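PDB 5AO7: soluble lytic transglycosylase B3 from Pseudomonas aeruginosa, which probably cleaves the glycan strands of bacterial peptidoglycan as a lytic transglycosylase, and binds N-acetylglucosamine and a calcium ion. Local coordinates for residues 130-135 with 237-242; 174-179 with 208-213; 370-375 with 392-397; 274-279 with 294-299. One frame throughout, in Å; residues are numbered along the deposited sequence.

Contacts 1, 2 and 4 lie in the range of the lytic transglycosylase domain, contact 3 in that of the putative peptidoglycan-binding domain. Contacts 1 and 3 are buried and apolar, each packing a helix end or the turn beyond it against a second helix. Contact 2, partly buried, relies on a glutamine amide that clasps the start of helix 209-215. Contact 4 is at the surface, where two backbone hydrogen bonds fasten a turn to a short helix. Contacts 1 and 2 touch, Tyr241 CE1 lying 3.8 Å from Thr211 CG2, and meet the same sugar; nearest atoms of contacts 3 and 4 are about 10 Å apart.

Contact 1: 130-135 with 237-242; sequences YAVDAD and STANYL. With NAG (2-acetamido-2-deoxy-beta-D-glucopyranose), chain E.
The turn between helices 120-130 and 134-145 packs against helix 231-244 in the lysozyme-like transglycosylase domain, with Tyr130 and Val132 both directed at Ala239. CB of Tyr130 rests on CB of Ala239 at 3.9 Å, and that methyl also lies obliquely to the phenol ring. The backbone N of Asn240 lies over one face of the ring, while CE1 of Tyr130 is 3.6 Å from OD1 of Asn240. Ring and amide planes stand 61° apart, so this is no stack. The other end of the amide is held by the carbonyl oxygen of Tyr215, which Asn240 ND2 engages. Val132 uses both branches. CG1, anti to the backbone N (chi1 176°), meets CD1 of Leu242 at 3.9 Å, the two side chains crossing at about a right angle; CG2 comes down on the backbone instead, 3.4 Å from the carbonyl O of Ala239. Ala131, with positive phi, is where the chain leaves helical conformation, between these two inward-facing side chains. From the far side of helix 231-244, Tyr241 points to the sugar: O3 of the bound N-acetylglucosamine donates a hydrogen bond to Tyr241 OH at 2.9 Å. One helix thus joins an apolar core to the glycan site. Val137 of helix 134-145 touches Val132 and Ala239, and Val217 from a loop touches Tyr130. Tyr326, the last residue of helix 318-326 and itself a binder of N-acetylglucosamine, lies about 4 Å from Leu242, side chain to side chain.

Contact 2: 174-179 with 208-213; sequences HAQLLA and IPTTHN. With NAG (2-acetamido-2-deoxy-beta-D-glucopyranose), chain E.
The side chain of Gln176 crosses that of Thr210 at about a right angle, and its amide clasps the first turn of helix 209-215 from helix 170-186 in this lysozyme-like domain. Two bonds fix the amide: OE1 of Gln176 accepts from the backbone N of Thr210 at 2.9 Å, on a lone pair in the carbonyl plane, and NE2 of Gln176 donates to OG1 of Thr210 at 3.0 Å, only 1° out of the amide plane. A bend at chi2 (-56°) turns the glutamine chain to this position. Pro209, at the helix start, has no N-H to offer; its CD instead lies 3.1 Å from OE1 of Gln176, and its CB packs on CB of Ala179 at 3.7 Å. The short helical segments cross at 44°. On the sugar side, Ile208 N makes a weak hydrogen bond of 3.4 Å to O7 of N-acetylglucosamine, and Thr211 OG1 is hydrogen-bonded to O3 of that sugar at 2.7 Å. The glutamine thus grips Thr210, which lies between the two sugar-binding residues, and probably helps to place them. One turn further along, ND2 of Asn213 reaches the carbonyl O of Ala179 in a weak bond of 3.3 Å.

Contact 3: 370-375 with 392-397; sequences RQLAAR and KAIRAC
With chi1 at -72° and chi2 at 166°, Leu372 extends its isobutyl group from helix 362-374 and spreads its two methyls over helix 388-401, in an apolar helix-helix contact within the putative peptidoglycan-binding domain. The branches divide the opposing surface. CD1 of Leu372 meets CG1 of Ile394 at 3.8 Å, the side chains lying aslant to each other, and also comes within 4.3 Å of CB of Ala393. CD2 of Leu372 takes the following turn, 3.6 Å from CB of Cys397 and 3.9 Å from its SG; the same methyl lies 3.9 Å from the carbonyl O of Ala393. Ala393 and Cys397 are one helical turn apart and direct their side chains at Leu372, whereas Ile394 leaves its helix pointing away and touches the leucine through CG1. The short segments cross at 58°, with a closest axis approach of 10.3 Å. At that separation Leu372 supplies most of the packing from its helix, and its CD2 methyl touches the backbone of the other at Ala393. Contact here is by van der Waals packing, with carbon and sulfur as the main partners. Helix 411-418 closes the cluster, as Leu413 touches Ile394 and Leu417 touches Cys397 and Arg375, while loop residue Pro379 packs on Ala393. Arg375, three residues on from Leu372, has its guanidinium in a long, weak ion pair with Glu400. Its aliphatic part extends the packing beyond Leu372, where CD of Arg375 passes 4.2 Å from SG of Cys397.

Contact 4: 274-279 with 294-299; sequences KPLGEW and SGLSGE
Leu276 and Leu296 lie side by side and point the same way, one from the first turn of helix 276-280, the other from the opening of a type I beta turn, Leu296 to Glu299. CD1 of Leu276 presses on CB of Leu296 at 3.4 Å, tighter than usual for two carbons. In Leu276 a chi1 of -80° sets CG anti to the carbonyl carbon and carries the branch alongside the turn. The backbones are joined where the helix begins. Leu276 N donates to the carbonyl O of Glu299 at 2.9 Å, tilted 23° from the carbonyl plane, and Gly277 N donates to the O of Ser297 at 3.0 Å, in plane on a lone pair. Two N-H groups of the first helical turn thus find acceptors in the beta turn. A CA-H...O contact adds to this, CA of Pro275 lying 3.3 Å from the same Glu299 O. Within 274-279, CB of Lys274 sits over one face of the Trp279 ring, offset toward its rim. Strand 274-275 is an edge of the antiparallel sheet and pairs with strand 300-304, where Trp279 NE1 bonds to Ala301 O; Leu276 and Trp279 both pack on Leu315 of strand 313-316.

Contact 1: 130-135 with 237-242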
loop_
_atom_site.group_PDB
_atom_site.type_symbol
_atom_site.label_atom_id
_atom_site.label_comp_id
_atom_site.label_asym_id
_atom_site.label_seq_id
_atom_site.Cartn_x
_atom_site.Cartn_y
_atom_site.Cartn_z
ATOM N N TYR A 130 -13.143 -10.955 -13.957
ATOM C CA TYR A 130 -11.745 -10.510 -13.892
ATOM C C TYR A 130 -10.790 -11.571 -13.357
ATOM O O TYR A 130 -9.571 -11.397 -13.403
ATOM C CB TYR A 130 -11.637 -9.245 -13.035
ATOM C CG TYR A 130 -12.307 -8.087 -13.710
ATOM C CD1 TYR A 130 -11.640 -7.340 -14.674
ATOM C CD2 TYR A 130 -13.622 -7.766 -13.423
ATOM C CE1 TYR A 130 -12.268 -6.288 -15.312
ATOM C CE2 TYR A 130 -14.256 -6.734 -14.063
ATOM C CZ TYR A 130 -13.583 -5.996 -15.001
ATOM O OH TYR A 130 -14.242 -4.964 -15.634
ATOM N N ALA A 131 -11.354 -12.669 -12.868
ATOM C CA ALA A 131 -10.584 -13.742 -12.248
ATOM C C ALA A 131 -9.755 -13.186 -11.105
ATOM O O ALA A 131 -8.523 -13.377 -11.040
ATOM C CB ALA A 131 -9.705 -14.440 -13.261
ATOM N N VAL A 132 -10.451 -12.498 -10.206
ATOM C CA VAL A 132 -9.858 -11.933 -9.007
ATOM C C VAL A 132 -10.785 -12.270 -7.865
ATOM O O VAL A 132 -11.978 -12.013 -7.947
ATOM C CB VAL A 132 -9.696 -10.402 -9.070
ATOM C CG1 VAL A 132 -9.149 -9.875 -7.739
ATOM C CG2 VAL A 132 -8.782 -9.983 -10.232
ATOM N N ASP A 133 -10.229 -12.806 -6.790
ATOM C CA ASP A 133 -11.036 -13.230 -5.652
ATOM C C ASP A 133 -11.789 -12.083 -5.014
ATOM O O ASP A 133 -11.190 -11.082 -4.653
ATOM C CB ASP A 133 -10.145 -13.897 -4.615
ATOM C CG ASP A 133 -9.498 -15.138 -5.153
ATOM O OD1 ASP A 133 -10.173 -16.189 -5.168
ATOM O OD2 ASP A 133 -8.332 -15.057 -5.590
ATOM N N ALA A 134 -13.095 -12.263 -4.830
ATOM C CA ALA A 134 -13.931 -11.226 -4.234
ATOM C C ALA A 134 -13.419 -10.780 -2.870
ATOM O O ALA A 134 -13.472 -9.593 -2.547
ATOM C CB ALA A 134 -15.375 -11.712 -4.115
ATOM N N ASP A 135 -12.932 -11.724 -2.060
ATOM C CA ASP A 135 -12.468 -11.375 -0.722
ATOM C C ASP A 135 -11.293 -10.402 -0.753
ATOM O O ASP A 135 -11.173 -9.533 0.118
ATOM C CB ASP A 135 -12.067 -12.632 0.059
ATOM C CG ASP A 135 -13.266 -13.498 0.443
ATOM O OD1 ASP A 135 -14.418 -13.033 0.289
ATOM O OD2 ASP A 135 -13.051 -14.646 0.897
ATOM N N SER A 237 -13.243 -1.846 -10.901
ATOM C CA SER A 237 -11.995 -1.133 -11.121
ATOM C C SER A 237 -10.865 -1.716 -10.286
ATOM O O SER A 237 -9.751 -1.900 -10.768
ATOM C CB SER A 237 -12.138 0.359 -10.795
ATOM O OG SER A 237 -13.091 0.991 -11.634
ATOM N N THR A 238 -11.153 -1.972 -9.011
ATOM C CA THR A 238 -10.165 -2.558 -8.104
ATOM C C THR A 238 -9.707 -3.921 -8.639
ATOM O O THR A 238 -8.520 -4.223 -8.669
ATOM C CB THR A 238 -10.748 -2.709 -6.698
ATOM O OG1 THR A 238 -11.046 -1.412 -6.180
ATOM C CG2 THR A 238 -9.744 -3.396 -5.760
ATOM N N ALA A 239 -10.663 -4.729 -9.075
ATOM C CA ALA A 239 -10.357 -6.050 -9.630
ATOM C C ALA A 239 -9.506 -5.951 -10.883
ATOM O O ALA A 239 -8.547 -6.711 -11.062
ATOM C CB ALA A 239 -11.647 -6.807 -9.941
ATOM N N ASN A 240 -9.867 -5.021 -11.760
ATOM C CA ASN A 240 -9.129 -4.814 -13.012
ATOM C C ASN A 240 -7.675 -4.450 -12.750
ATOM O O ASN A 240 -6.759 -4.935 -13.429
ATOM C CB ASN A 240 -9.815 -3.716 -13.832
ATOM C CG ASN A 240 -9.273 -3.614 -15.234
ATOM O OD1 ASN A 240 -9.120 -4.625 -15.921
ATOM N ND2 ASN A 240 -8.982 -2.391 -15.676
ATOM N N TYR A 241 -7.449 -3.595 -11.757
ATOM C CA TYR A 241 -6.084 -3.228 -11.365
ATOM C C TYR A 241 -5.323 -4.399 -10.741
ATOM O O TYR A 241 -4.147 -4.623 -11.035
ATOM C CB TYR A 241 -6.119 -2.060 -10.380
ATOM C CG TYR A 241 -4.753 -1.447 -10.103
ATOM C CD1 TYR A 241 -4.068 -0.753 -11.087
ATOM C CD2 TYR A 241 -4.145 -1.596 -8.872
ATOM C CE1 TYR A 241 -2.815 -0.200 -10.835
ATOM C CE2 TYR A 241 -2.904 -1.042 -8.609
ATOM C CZ TYR A 241 -2.248 -0.343 -9.592
ATOM O OH TYR A 241 -1.011 0.199 -9.327
ATOM N N LEU A 242 -5.981 -5.136 -9.850
ATOM C CA LEU A 242 -5.335 -6.331 -9.289
ATOM C C LEU A 242 -4.949 -7.323 -10.380
ATOM O O LEU A 242 -3.848 -7.895 -10.361
ATOM C CB LEU A 242 -6.263 -7.001 -8.280
ATOM C CG LEU A 242 -6.299 -6.213 -6.975
ATOM C CD1 LEU A 242 -7.337 -6.839 -6.027
ATOM C CD2 LEU A 242 -4.914 -6.178 -6.317
HETATM C C1 NAG E . 0.115 4.662 -5.881
HETATM C C2 NAG E . -0.792 3.940 -6.910
HETATM C C3 NAG E . -0.087 3.206 -8.084
HETATM C C4 NAG E . 0.991 4.091 -8.611
HETATM C C5 NAG E . 1.931 4.327 -7.452
HETATM C C6 NAG E . 3.292 4.731 -7.963
HETATM C C7 NAG E . -3.184 3.342 -6.688
HETATM C C8 NAG E . -4.154 2.486 -5.978
HETATM N N2 NAG E . -1.905 3.183 -6.337
HETATM O O1 NAG E . -0.747 5.567 -5.254
HETATM O O3 NAG E . -1.176 3.098 -8.971
HETATM O O4 NAG E . 1.581 3.374 -9.654
HETATM O O5 NAG E . 1.224 5.258 -6.597
HETATM O O6 NAG E . 4.267 4.622 -6.939
HETATM O O7 NAG E . -3.544 4.145 -7.537
#

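Contact 2: 174-179 with 208-213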
loop_
_atom_site.group_PDB
_atom_site.type_symbol
_atom_site.label_atom_id
_atom_site.label_comp_id
_atom_site.label_asym_id
_atom_site.label_seq_id
_atom_site.Cartn_x
_atom_site.Cartn_y
_atom_site.Cartn_z
ATOM N N HIS A 174 1.504 17.879 -10.905
ATOM C CA HIS A 174 1.126 18.403 -12.215
ATOM C C HIS A 174 0.581 17.299 -13.113
ATOM O O HIS A 174 -0.457 17.473 -13.763
ATOM C CB HIS A 174 2.324 19.089 -12.901
ATOM C CG HIS A 174 2.569 20.494 -12.438
ATOM N ND1 HIS A 174 3.327 20.790 -11.324
ATOM C CD2 HIS A 174 2.154 21.684 -12.938
ATOM C CE1 HIS A 174 3.377 22.102 -11.163
ATOM N NE2 HIS A 174 2.662 22.668 -12.122
ATOM N N ALA A 175 1.264 16.158 -13.133
ATOM C CA ALA A 175 0.839 15.031 -13.955
ATOM C C ALA A 175 -0.543 14.551 -13.532
ATOM O O ALA A 175 -1.406 14.262 -14.380
ATOM C CB ALA A 175 1.857 13.876 -13.865
ATOM N N GLN A 176 -0.746 14.446 -12.221
ATOM C CA GLN A 176 -2.011 13.920 -11.720
ATOM C C GLN A 176 -3.122 14.923 -11.923
ATOM O O GLN A 176 -4.255 14.550 -12.218
ATOM C CB GLN A 176 -1.893 13.530 -10.242
ATOM C CG GLN A 176 -0.894 12.392 -10.007
ATOM C CD GLN A 176 -1.226 11.139 -10.821
ATOM O OE1 GLN A 176 -2.389 10.803 -11.031
ATOM N NE2 GLN A 176 -0.194 10.469 -11.316
ATOM N N LEU A 177 -2.794 16.204 -11.794
ATOM C CA LEU A 177 -3.791 17.252 -11.994
ATOM C C LEU A 177 -4.307 17.277 -13.431
ATOM O O LEU A 177 -5.502 17.389 -13.674
ATOM C CB LEU A 177 -3.193 18.610 -11.618
ATOM C CG LEU A 177 -4.069 19.871 -11.696
ATOM C CD1 LEU A 177 -5.388 19.720 -10.930
ATOM C CD2 LEU A 177 -3.280 21.032 -11.120
ATOM N N LEU A 178 -3.410 17.187 -14.409
ATOM C CA LEU A 178 -3.863 17.115 -15.792
ATOM C C LEU A 178 -4.724 15.870 -16.056
ATOM O O LEU A 178 -5.756 15.954 -16.718
ATOM C CB LEU A 178 -2.670 17.141 -16.749
ATOM C CG LEU A 178 -3.067 16.982 -18.219
ATOM C CD1 LEU A 178 -3.945 18.147 -18.656
ATOM C CD2 LEU A 178 -1.829 16.886 -19.093
ATOM N N ALA A 179 -4.318 14.717 -15.529
ATOM C CA ALA A 179 -5.133 13.508 -15.662
ATOM C C ALA A 179 -6.507 13.689 -15.008
ATOM O O ALA A 179 -7.526 13.252 -15.550
ATOM C CB ALA A 179 -4.415 12.314 -15.046
ATOM N N ILE A 208 -5.127 7.085 -7.809
ATOM C CA ILE A 208 -4.678 8.410 -8.248
ATOM C C ILE A 208 -5.174 8.581 -9.685
ATOM O O ILE A 208 -5.484 7.591 -10.356
ATOM C CB ILE A 208 -3.148 8.555 -8.162
ATOM C CG1 ILE A 208 -2.487 7.534 -9.085
ATOM C CG2 ILE A 208 -2.676 8.363 -6.717
ATOM C CD1 ILE A 208 -0.957 7.593 -9.127
ATOM N N PRO A 209 -5.302 9.823 -10.154
ATOM C CA PRO A 209 -5.891 10.066 -11.475
ATOM C C PRO A 209 -5.293 9.252 -12.636
ATOM O O PRO A 209 -6.078 8.766 -13.462
ATOM C CB PRO A 209 -5.648 11.565 -11.685
ATOM C CG PRO A 209 -5.785 12.121 -10.282
ATOM C CD PRO A 209 -5.042 11.078 -9.433
ATOM N N THR A 210 -3.968 9.108 -12.730
ATOM C CA THR A 210 -3.438 8.377 -13.879
ATOM C C THR A 210 -3.811 6.902 -13.786
ATOM O O THR A 210 -4.001 6.241 -14.804
ATOM C CB THR A 210 -1.898 8.524 -14.015
ATOM O OG1 THR A 210 -1.271 8.139 -12.784
ATOM C CG2 THR A 210 -1.548 9.967 -14.326
ATOM N N THR A 211 -3.932 6.387 -12.567
ATOM C CA THR A 211 -4.366 5.005 -12.391
ATOM C C THR A 211 -5.844 4.841 -12.750
ATOM O O THR A 211 -6.238 3.873 -13.386
ATOM C CB THR A 211 -4.102 4.537 -10.956
ATOM O OG1 THR A 211 -2.681 4.476 -10.783
ATOM C CG2 THR A 211 -4.694 3.137 -10.751
ATOM N N HIS A 212 -6.670 5.808 -12.365
ATOM C CA HIS A 212 -8.058 5.786 -12.818
ATOM C C HIS A 212 -8.119 5.762 -14.345
ATOM O O HIS A 212 -8.843 4.971 -14.942
ATOM C CB HIS A 212 -8.813 6.996 -12.271
ATOM C CG HIS A 212 -10.204 7.141 -12.796
ATOM N ND1 HIS A 212 -11.318 6.775 -12.062
ATOM C CD2 HIS A 212 -10.673 7.634 -13.966
ATOM C CE1 HIS A 212 -12.404 7.031 -12.765
ATOM N NE2 HIS A 212 -12.041 7.555 -13.924
ATOM N N ASN A 213 -7.360 6.638 -14.985
ATOM C CA ASN A 213 -7.492 6.728 -16.431
ATOM C C ASN A 213 -7.122 5.415 -17.110
ATOM O O ASN A 213 -7.771 5.012 -18.086
ATOM C CB ASN A 213 -6.664 7.895 -16.957
ATOM C CG ASN A 213 -7.372 9.213 -16.748
ATOM O OD1 ASN A 213 -8.562 9.218 -16.447
ATOM N ND2 ASN A 213 -6.660 10.331 -16.908
HETATM C C1 NAG E . 0.115 4.662 -5.881
HETATM C C2 NAG E . -0.792 3.940 -6.910
HETATM C C3 NAG E . -0.087 3.206 -8.084
HETATM C C4 NAG E . 0.991 4.091 -8.611
HETATM C C5 NAG E . 1.931 4.327 -7.452
HETATM C C6 NAG E . 3.292 4.731 -7.963
HETATM C C7 NAG E . -3.184 3.342 -6.688
HETATM C C8 NAG E . -4.154 2.486 -5.978
HETATM N N2 NAG E . -1.905 3.183 -6.337
HETATM O O1 NAG E . -0.747 5.567 -5.254
HETATM O O3 NAG E . -1.176 3.098 -8.971
HETATM O O4 NAG E . 1.581 3.374 -9.654
HETATM O O5 NAG E . 1.224 5.258 -6.597
HETATM O O6 NAG E . 4.267 4.622 -6.939
HETATM O O7 NAG E . -3.544 4.145 -7.537
#

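Contact 3: 370-375 with 392-397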
loop_
_atom_site.group_PDB
_atom_site.type_symbol
_atom_site.label_atom_id
_atom_site.label_comp_id
_atom_site.label_asym_id
_atom_site.label_seq_id
_atom_site.Cartn_x
_atom_site.Cartn_y
_atom_site.Cartn_z
ATOM N N ARG A 370 23.330 6.613 10.040
ATOM C CA ARG A 370 24.610 7.262 10.326
ATOM C C ARG A 370 25.505 6.384 11.193
ATOM O O ARG A 370 26.709 6.311 10.956
ATOM C CB ARG A 370 24.404 8.621 11.004
ATOM C CG ARG A 370 23.751 9.641 10.110
ATOM C CD ARG A 370 23.399 10.896 10.898
ATOM N NE ARG A 370 22.836 11.931 10.025
ATOM C CZ ARG A 370 22.160 12.983 10.481
ATOM N NH1 ARG A 370 21.976 13.121 11.785
ATOM N NH2 ARG A 370 21.663 13.888 9.641
ATOM N N GLN A 371 24.929 5.710 12.188
ATOM C CA GLN A 371 25.731 4.873 13.085
ATOM C C GLN A 371 26.244 3.637 12.368
ATOM O O GLN A 371 27.353 3.169 12.646
ATOM C CB GLN A 371 24.934 4.456 14.327
ATOM C CG GLN A 371 24.740 5.614 15.317
ATOM C CD GLN A 371 26.022 6.414 15.509
ATOM O OE1 GLN A 371 27.047 5.875 15.933
ATOM N NE2 GLN A 371 25.974 7.706 15.178
ATOM N N LEU A 372 25.437 3.105 11.454
ATOM C CA LEU A 372 25.854 1.947 10.666
ATOM C C LEU A 372 27.037 2.330 9.795
ATOM O O LEU A 372 28.038 1.608 9.730
ATOM C CB LEU A 372 24.705 1.424 9.798
ATOM C CG LEU A 372 23.599 0.711 10.577
ATOM C CD1 LEU A 372 22.347 0.525 9.729
ATOM C CD2 LEU A 372 24.096 -0.648 11.130
ATOM N N ALA A 373 26.928 3.482 9.140
ATOM C CA ALA A 373 28.007 3.965 8.276
ATOM C C ALA A 373 29.295 4.200 9.066
ATOM O O ALA A 373 30.401 3.896 8.594
ATOM C CB ALA A 373 27.587 5.233 7.566
ATOM N N ALA A 374 29.152 4.736 10.272
ATOM C CA ALA A 374 30.304 5.025 11.123
ATOM C C ALA A 374 31.006 3.757 11.608
ATOM O O ALA A 374 32.191 3.779 11.935
ATOM C CB ALA A 374 29.867 5.872 12.317
ATOM N N ARG A 375 30.265 2.659 11.676
ATOM C CA ARG A 375 30.821 1.398 12.140
ATOM C C ARG A 375 31.400 0.602 10.968
ATOM O O ARG A 375 31.958 -0.481 11.146
ATOM C CB ARG A 375 29.751 0.592 12.884
ATOM C CG ARG A 375 30.252 -0.692 13.507
ATOM C CD ARG A 375 29.352 -1.130 14.636
ATOM N NE ARG A 375 29.555 -0.325 15.835
ATOM C CZ ARG A 375 30.378 -0.661 16.822
ATOM N NH1 ARG A 375 31.074 -1.786 16.745
ATOM N NH2 ARG A 375 30.506 0.123 17.884
ATOM N N LYS A 392 20.796 -4.459 4.248
ATOM C CA LYS A 392 22.056 -5.143 4.013
ATOM C C LYS A 392 23.067 -4.753 5.092
ATOM O O LYS A 392 23.781 -5.600 5.642
ATOM C CB LYS A 392 22.587 -4.806 2.619
ATOM C CG LYS A 392 23.504 -5.848 2.005
ATOM C CD LYS A 392 23.793 -5.509 0.545
ATOM C CE LYS A 392 24.356 -6.705 -0.219
ATOM N NZ LYS A 392 25.681 -7.153 0.294
ATOM N N ALA A 393 23.098 -3.462 5.417
ATOM C CA ALA A 393 24.015 -2.950 6.429
ATOM C C ALA A 393 23.588 -3.381 7.824
ATOM O O ALA A 393 24.425 -3.643 8.684
ATOM C CB ALA A 393 24.098 -1.423 6.349
ATOM N N ILE A 394 22.279 -3.441 8.052
ATOM C CA ILE A 394 21.771 -3.882 9.338
ATOM C C ILE A 394 22.197 -5.330 9.570
ATOM O O ILE A 394 22.692 -5.672 10.649
ATOM C CB ILE A 394 20.241 -3.744 9.421
ATOM C CG1 ILE A 394 19.851 -2.266 9.428
ATOM C CG2 ILE A 394 19.691 -4.435 10.670
ATOM C CD1 ILE A 394 18.395 -2.019 9.113
ATOM N N ARG A 395 22.021 -6.169 8.553
ATOM C CA ARG A 395 22.395 -7.585 8.670
ATOM C C ARG A 395 23.871 -7.780 8.988
ATOM O O ARG A 395 24.214 -8.641 9.799
ATOM C CB ARG A 395 22.050 -8.353 7.390
ATOM C CG ARG A 395 20.564 -8.446 7.131
ATOM C CD ARG A 395 20.219 -9.482 6.066
ATOM N NE ARG A 395 18.786 -9.462 5.803
ATOM C CZ ARG A 395 18.223 -8.795 4.797
ATOM N NH1 ARG A 395 18.978 -8.116 3.942
ATOM N NH2 ARG A 395 16.907 -8.818 4.637
ATOM N N ALA A 396 24.744 -6.993 8.359
ATOM C CA ALA A 396 26.183 -7.124 8.622
ATOM C C ALA A 396 26.493 -6.715 10.054
ATOM O O ALA A 396 27.294 -7.348 10.736
ATOM C CB ALA A 396 26.992 -6.292 7.644
ATOM N N CYS A 397 25.827 -5.662 10.520
ATOM C CA CYS A 397 25.982 -5.222 11.899
ATOM C C CYS A 397 25.455 -6.246 12.897
ATOM O O CYS A 397 26.082 -6.499 13.935
ATOM C CB CYS A 397 25.267 -3.889 12.106
ATOM S SG CYS A 397 25.748 -3.085 13.614
#

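Contact 4: 274-279 with 294-299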
loop_
_atom_site.group_PDB
_atom_site.type_symbol
_atom_site.label_atom_id
_atom_site.label_comp_id
_atom_site.label_asym_id
_atom_site.label_seq_id
_atom_site.Cartn_x
_atom_site.Cartn_y
_atom_site.Cartn_z
ATOM N N LYS A 274 12.239 -17.666 -3.871
ATOM C CA LYS A 274 12.568 -19.070 -4.042
ATOM C C LYS A 274 11.282 -19.874 -4.146
ATOM O O LYS A 274 10.262 -19.491 -3.569
ATOM C CB LYS A 274 13.411 -19.580 -2.872
ATOM C CG LYS A 274 14.691 -18.814 -2.639
ATOM C CD LYS A 274 15.460 -19.390 -1.457
ATOM C CE LYS A 274 16.820 -18.714 -1.305
ATOM N NZ LYS A 274 17.698 -18.980 -2.476
ATOM N N PRO A 275 11.323 -20.993 -4.882
ATOM C CA PRO A 275 10.174 -21.899 -4.983
ATOM C C PRO A 275 9.801 -22.490 -3.628
ATOM O O PRO A 275 10.694 -22.763 -2.826
ATOM C CB PRO A 275 10.670 -22.991 -5.941
ATOM C CG PRO A 275 11.783 -22.343 -6.705
ATOM C CD PRO A 275 12.448 -21.434 -5.724
ATOM N N LEU A 276 8.505 -22.671 -3.379
ATOM C CA LEU A 276 8.030 -23.241 -2.121
ATOM C C LEU A 276 8.735 -24.556 -1.790
ATOM O O LEU A 276 9.037 -24.838 -0.626
ATOM C CB LEU A 276 6.518 -23.481 -2.163
ATOM C CG LEU A 276 5.563 -22.306 -1.935
ATOM C CD1 LEU A 276 4.145 -22.824 -1.747
ATOM C CD2 LEU A 276 5.987 -21.464 -0.740
ATOM N N GLY A 277 8.977 -25.363 -2.822
ATOM C CA GLY A 277 9.654 -26.634 -2.646
ATOM C C GLY A 277 11.037 -26.438 -2.062
ATOM O O GLY A 277 11.491 -27.213 -1.221
ATOM N N GLU A 278 11.703 -25.380 -2.509
ATOM C CA GLU A 278 13.030 -25.048 -2.015
ATOM C C GLU A 278 12.979 -24.552 -0.571
ATOM O O GLU A 278 13.871 -24.845 0.224
ATOM C CB GLU A 278 13.680 -24.005 -2.917
ATOM C CG GLU A 278 15.048 -23.560 -2.466
ATOM C CD GLU A 278 15.776 -22.789 -3.541
ATOM O OE1 GLU A 278 15.359 -22.881 -4.716
ATOM O OE2 GLU A 278 16.761 -22.094 -3.212
ATOM N N TRP A 279 11.938 -23.795 -0.230
ATOM C CA TRP A 279 11.753 -23.358 1.146
ATOM C C TRP A 279 11.497 -24.574 2.033
ATOM O O TRP A 279 11.974 -24.649 3.158
ATOM C CB TRP A 279 10.587 -22.355 1.262
ATOM C CG TRP A 279 10.872 -20.956 0.713
ATOM C CD1 TRP A 279 10.301 -20.366 -0.387
ATOM C CD2 TRP A 279 11.781 -19.986 1.255
ATOM N NE1 TRP A 279 10.806 -19.098 -0.560
ATOM C CE2 TRP A 279 11.704 -18.834 0.437
ATOM C CE3 TRP A 279 12.639 -19.972 2.359
ATOM C CZ2 TRP A 279 12.462 -17.695 0.681
ATOM C CZ3 TRP A 279 13.397 -18.835 2.597
ATOM C CH2 TRP A 279 13.299 -17.712 1.764
ATOM N N SER A 294 -0.061 -27.876 -0.824
ATOM C CA SER A 294 0.256 -28.762 -1.939
ATOM C C SER A 294 -0.104 -28.138 -3.286
ATOM O O SER A 294 -1.007 -27.308 -3.377
ATOM C CB SER A 294 -0.468 -30.101 -1.767
ATOM O OG SER A 294 0.215 -31.140 -2.446
ATOM N N GLY A 295 0.619 -28.542 -4.327
ATOM C CA GLY A 295 0.372 -28.047 -5.670
ATOM C C GLY A 295 1.136 -26.778 -5.999
ATOM O O GLY A 295 1.479 -26.535 -7.160
ATOM N N LEU A 296 1.406 -25.973 -4.974
ATOM C CA LEU A 296 2.107 -24.700 -5.137
ATOM C C LEU A 296 3.624 -24.871 -5.217
ATOM O O LEU A 296 4.358 -23.884 -5.308
ATOM C CB LEU A 296 1.765 -23.756 -3.978
ATOM C CG LEU A 296 0.287 -23.435 -3.747
ATOM C CD1 LEU A 296 0.080 -22.803 -2.376
ATOM C CD2 LEU A 296 -0.237 -22.526 -4.848
ATOM N N SER A 297 4.076 -26.126 -5.189
ATOM C CA SER A 297 5.495 -26.475 -5.038
ATOM C C SER A 297 6.463 -25.631 -5.871
ATOM O O SER A 297 7.593 -25.376 -5.446
ATOM C CB SER A 297 5.700 -27.956 -5.376
ATOM O OG SER A 297 5.127 -28.283 -6.633
ATOM N N GLY A 298 6.017 -25.193 -7.045
ATOM C CA GLY A 298 6.852 -24.397 -7.931
ATOM C C GLY A 298 6.691 -22.888 -7.801
ATOM O O GLY A 298 7.395 -22.122 -8.463
ATOM N N GLU A 299 5.770 -22.452 -6.946
ATOM C CA GLU A 299 5.507 -21.022 -6.773
ATOM C C GLU A 299 6.651 -20.278 -6.093
ATOM O O GLU A 299 7.131 -20.689 -5.040
ATOM C CB GLU A 299 4.230 -20.817 -5.961
ATOM C CG GLU A 299 2.982 -21.299 -6.664
ATOM C CD GLU A 299 2.691 -20.480 -7.898
ATOM O OE1 GLU A 299 2.854 -19.240 -7.835
ATOM O OE2 GLU A 299 2.324 -21.073 -8.934
#